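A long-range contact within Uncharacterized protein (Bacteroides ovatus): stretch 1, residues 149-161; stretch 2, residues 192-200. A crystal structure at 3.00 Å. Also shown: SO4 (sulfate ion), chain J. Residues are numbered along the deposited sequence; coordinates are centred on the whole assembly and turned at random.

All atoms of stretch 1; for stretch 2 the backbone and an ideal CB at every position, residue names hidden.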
# COMPACT_ATOMS: atom_id res chain seq x y z
N PHE A 149 7.67 -3.84 15.76
CA PHE A 149 7.38 -3.98 17.19
C PHE A 149 8.23 -5.08 17.79
O PHE A 149 8.85 -5.88 17.07
CB PHE A 149 5.89 -4.25 17.45
CG PHE A 149 5.44 -5.64 17.07
CD1 PHE A 149 5.53 -6.69 17.97
CD2 PHE A 149 4.95 -5.90 15.80
CE1 PHE A 149 5.16 -7.98 17.60
CE2 PHE A 149 4.55 -7.19 15.45
CZ PHE A 149 4.66 -8.22 16.35
N ALA A 150 8.24 -5.13 19.11
CA ALA A 150 8.90 -6.18 19.87
C ALA A 150 8.04 -6.49 21.09
O ALA A 150 7.51 -5.56 21.71
CB ALA A 150 10.30 -5.76 20.26
N VAL A 151 7.80 -7.77 21.37
CA VAL A 151 7.02 -8.11 22.54
C VAL A 151 7.69 -9.28 23.26
O VAL A 151 8.27 -10.17 22.64
CB VAL A 151 5.52 -8.35 22.23
CG1 VAL A 151 5.32 -9.51 21.28
CG2 VAL A 151 4.72 -8.54 23.50
N GLU A 152 7.69 -9.19 24.57
CA GLU A 152 8.29 -10.17 25.44
C GLU A 152 7.41 -11.42 25.51
O GLU A 152 6.20 -11.29 25.70
CB GLU A 152 8.46 -9.52 26.81
CG GLU A 152 9.59 -10.05 27.65
CD GLU A 152 9.63 -9.31 28.97
OE1 GLU A 152 10.02 -8.12 28.96
OE2 GLU A 152 9.19 -9.89 29.99
N ALA A 153 8.01 -12.63 25.34
CA ALA A 153 7.28 -13.91 25.40
C ALA A 153 8.11 -15.05 26.06
O ALA A 153 9.24 -15.35 25.66
CB ALA A 153 6.84 -14.32 24.01
N LYS A 154 7.49 -15.68 27.09
CA LYS A 154 8.09 -16.77 27.86
C LYS A 154 8.00 -18.10 27.12
O LYS A 154 7.00 -18.37 26.45
CB LYS A 154 7.40 -16.88 29.24
CG LYS A 154 8.13 -17.74 30.28
CD LYS A 154 7.39 -17.80 31.63
CE LYS A 154 7.81 -18.96 32.51
NZ LYS A 154 7.06 -19.00 33.81
N GLY A 155 9.04 -18.91 27.27
CA GLY A 155 9.10 -20.25 26.70
C GLY A 155 9.14 -20.33 25.19
O GLY A 155 8.46 -21.17 24.59
N LEU A 156 9.98 -19.50 24.57
CA LEU A 156 10.08 -19.57 23.13
C LEU A 156 10.89 -20.79 22.74
O LEU A 156 10.86 -21.19 21.58
CB LEU A 156 10.69 -18.28 22.54
CG LEU A 156 9.90 -16.98 22.70
CD1 LEU A 156 10.74 -15.84 22.30
CD2 LEU A 156 8.62 -16.98 21.89
N GLU A 157 11.57 -21.43 23.72
CA GLU A 157 12.34 -22.66 23.48
C GLU A 157 11.44 -23.76 22.92
O GLU A 157 11.92 -24.66 22.23
CB GLU A 157 13.04 -23.15 24.77
CG GLU A 157 12.14 -23.56 25.93
CD GLU A 157 12.15 -22.62 27.11
OE1 GLU A 157 12.15 -21.38 26.91
OE2 GLU A 157 12.16 -23.13 28.26
N TYR A 158 10.13 -23.67 23.21
CA TYR A 158 9.10 -24.59 22.78
C TYR A 158 8.53 -24.21 21.40
O TYR A 158 7.76 -24.98 20.84
CB TYR A 158 7.98 -24.65 23.83
CG TYR A 158 8.47 -24.95 25.23
CD1 TYR A 158 9.35 -25.99 25.47
CD2 TYR A 158 8.02 -24.21 26.32
CE1 TYR A 158 9.81 -26.27 26.76
CE2 TYR A 158 8.45 -24.49 27.61
CZ TYR A 158 9.35 -25.53 27.83
OH TYR A 158 9.79 -25.81 29.10
N VAL A 159 8.91 -23.05 20.85
CA VAL A 159 8.39 -22.60 19.57
C VAL A 159 9.29 -23.04 18.43
O VAL A 159 10.52 -22.91 18.51
CB VAL A 159 8.14 -21.07 19.52
CG1 VAL A 159 7.67 -20.65 18.14
CG2 VAL A 159 7.13 -20.63 20.57
N ALA A 160 8.68 -23.56 17.36
CA ALA A 160 9.35 -23.93 16.13
C ALA A 160 9.43 -22.72 15.25
O ALA A 160 10.52 -22.36 14.80
CB ALA A 160 8.59 -25.05 15.42
N THR A 161 8.26 -22.07 15.00
CA THR A 161 8.15 -20.86 14.20
C THR A 161 6.95 -20.05 14.64
O THR A 161 6.00 -20.61 15.19
CB THR A 161 8.13 -21.17 12.70
OG1 THR A 161 8.29 -19.93 12.00
CG2 THR A 161 6.89 -21.94 12.25
N UNK A 192 10.60 -12.81 14.11
CA UNK A 192 11.95 -13.23 14.52
C UNK A 192 11.88 -13.61 15.99
O UNK A 192 11.43 -12.80 16.80
CB UNK A 192 12.99 -12.13 14.28
N UNK A 193 12.28 -14.83 16.34
CA UNK A 193 12.17 -15.15 17.75
C UNK A 193 13.52 -15.08 18.42
O UNK A 193 14.48 -15.67 17.95
CB UNK A 193 11.55 -16.54 17.94
N UNK A 194 13.56 -14.34 19.52
CA UNK A 194 14.73 -14.28 20.39
C UNK A 194 14.66 -15.40 21.41
O UNK A 194 14.17 -16.51 21.11
CB UNK A 194 14.83 -12.92 21.09
N UNK A 195 15.12 -15.14 22.64
CA UNK A 195 15.05 -16.11 23.75
C UNK A 195 13.88 -15.72 24.70
O UNK A 195 13.15 -16.61 25.20
CB UNK A 195 16.38 -16.15 24.51
N UNK A 196 13.68 -14.39 24.87
CA UNK A 196 12.65 -13.81 25.72
C UNK A 196 11.78 -12.77 24.98
O UNK A 196 10.78 -12.33 25.53
CB UNK A 196 13.31 -13.16 26.94
N UNK A 197 12.14 -12.41 23.73
CA UNK A 197 11.45 -11.42 22.89
C UNK A 197 11.09 -12.00 21.55
O UNK A 197 11.68 -12.99 21.13
CB UNK A 197 12.32 -10.17 22.70
N UNK A 198 10.17 -11.33 20.83
CA UNK A 198 9.82 -11.62 19.44
C UNK A 198 9.75 -10.28 18.74
O UNK A 198 9.17 -9.32 19.26
CB UNK A 198 8.51 -12.39 19.32
N UNK A 199 10.43 -10.17 17.59
CA UNK A 199 10.53 -8.93 16.84
C UNK A 199 9.94 -9.14 15.46
O UNK A 199 10.16 -10.17 14.86
CB UNK A 199 11.98 -8.45 16.75
N UNK A 200 9.16 -8.18 14.97
CA UNK A 200 8.56 -8.30 13.65
C UNK A 200 8.45 -6.94 12.96
O UNK A 200 8.47 -5.89 13.62
CB UNK A 200 7.18 -8.95 13.76
S SO4 J . 16.27 -11.98 23.29
O1 SO4 J . 17.10 -12.75 22.34
O2 SO4 J . 16.75 -12.17 24.67
O3 SO4 J . 16.28 -10.55 22.94
O4 SO4 J . 14.90 -12.43 23.25

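Position 192 lies out of reach of stretch 1, so the visible atoms leave the choice wide. It is Lys 192, which makes no contact here.

Position 193 points its CA-to-CB bond toward stretch 1, with the ideal CB 4.5 Å from Leu 156 CD1. Off to the side of that methyl, 5.9 and 6.5 Å from the ideal CB, lie Leu 156 O and Val 159 O. A short apolar residue could pack on the leucine, while a long chain with a donor at its end could reach the carbonyls. The residue is Lys 193. Its NZ donates to Leu 156 O (3.1 Å) and to Val 159 O (3.0 Å).

Position 194 has phi/psi of -88/-144, and such a psi is unusual for a residue with a CB. Its ideal CB would also clash with the sulfate as bound here, 2.2 Å from SO4 O4, though the ion is no cause of the sequence. Glycine suits best, and Gly 194 is found. Its O lies 3.7 Å from Leu 156 CD1.

Position 195 points away from stretch 1, so many residues would fit. It is Asp 195, whose backbone N donates to SO4 O4 (2.8 Å).

Position 196 also points away, and polar residues would suit this turn. The residue is Asn 196. Its backbone O accepts from Ala 153 N (2.8 Å), and its N donates to SO4 O4 (2.8 Å).

Position 197 pairs with Glu 152 without hydrogen bonds, and its CB is on the same sheet face as those of Glu 152 and Ala 150. A basic residue could complement the acid, but other polar or long chains would also fit. It is Lys 197. Its NZ stays 6.2 Å from Glu 152 OE1, so no salt bridge forms.

Position 198 is a hydrogen-bonded partner of Val 151, on the same face. Its ideal CB is 5.1 Å from Leu 156 CD1. This apolar setting suits valine, isoleucine or leucine. Val 198 sets CG2 3.5 Å from Val 151 CG1 and CG1 3.8 Å from Leu 156 CD1. Its N donates to Val 151 O (2.9 Å).

Position 199 shares a sheet face with the small Ala 150. Its ideal CB is 4.7 Å from Ala 150 CB and 4.1 Å from Phe 149 O, so several strand formers would do. It is Thr 199, with OG1 3.8 Å from Ala 150 CB.

Position 200 has its ideal CB already 3.6 Å from Phe 149 CE2, which favours a small residue. Ala 200 packs its CB obliquely against the ring. Its backbone exchanges two hydrogen bonds with Phe 149, N to O and O to N, both 3.1 Å.

Stretch 2, residues 192-200: KKGDNKVTA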
# COMPACT_ATOMS: atom_id res chain seq x y z
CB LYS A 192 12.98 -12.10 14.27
CG LYS A 192 14.43 -12.48 14.57
CD LYS A 192 15.41 -11.31 14.50
CE LYS A 192 16.82 -11.73 14.89
NZ LYS A 192 17.82 -10.65 14.62
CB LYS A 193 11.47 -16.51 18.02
CG LYS A 193 12.22 -17.78 17.66
CD LYS A 193 11.70 -18.99 18.42
CE LYS A 193 12.39 -20.27 18.00
NZ LYS A 193 12.77 -21.10 19.18
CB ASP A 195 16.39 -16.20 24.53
CG ASP A 195 17.64 -16.45 23.69
OD1 ASP A 195 17.59 -17.31 22.77
OD2 ASP A 195 18.69 -15.81 23.97
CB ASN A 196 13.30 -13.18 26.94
CG ASN A 196 14.10 -14.19 27.75
OD1 ASN A 196 13.54 -14.96 28.56
ND2 ASN A 196 15.40 -14.25 27.50
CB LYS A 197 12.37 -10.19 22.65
CG LYS A 197 12.07 -8.99 23.53
CD LYS A 197 13.15 -7.90 23.47
CE LYS A 197 12.99 -6.95 24.65
NZ LYS A 197 14.18 -6.09 24.85
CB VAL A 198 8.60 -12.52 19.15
CG1 VAL A 198 8.84 -13.94 19.60
CG2 VAL A 198 7.31 -11.96 19.70
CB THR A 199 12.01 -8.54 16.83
OG1 THR A 199 12.38 -8.09 18.14
CG2 THR A 199 12.32 -7.46 15.81
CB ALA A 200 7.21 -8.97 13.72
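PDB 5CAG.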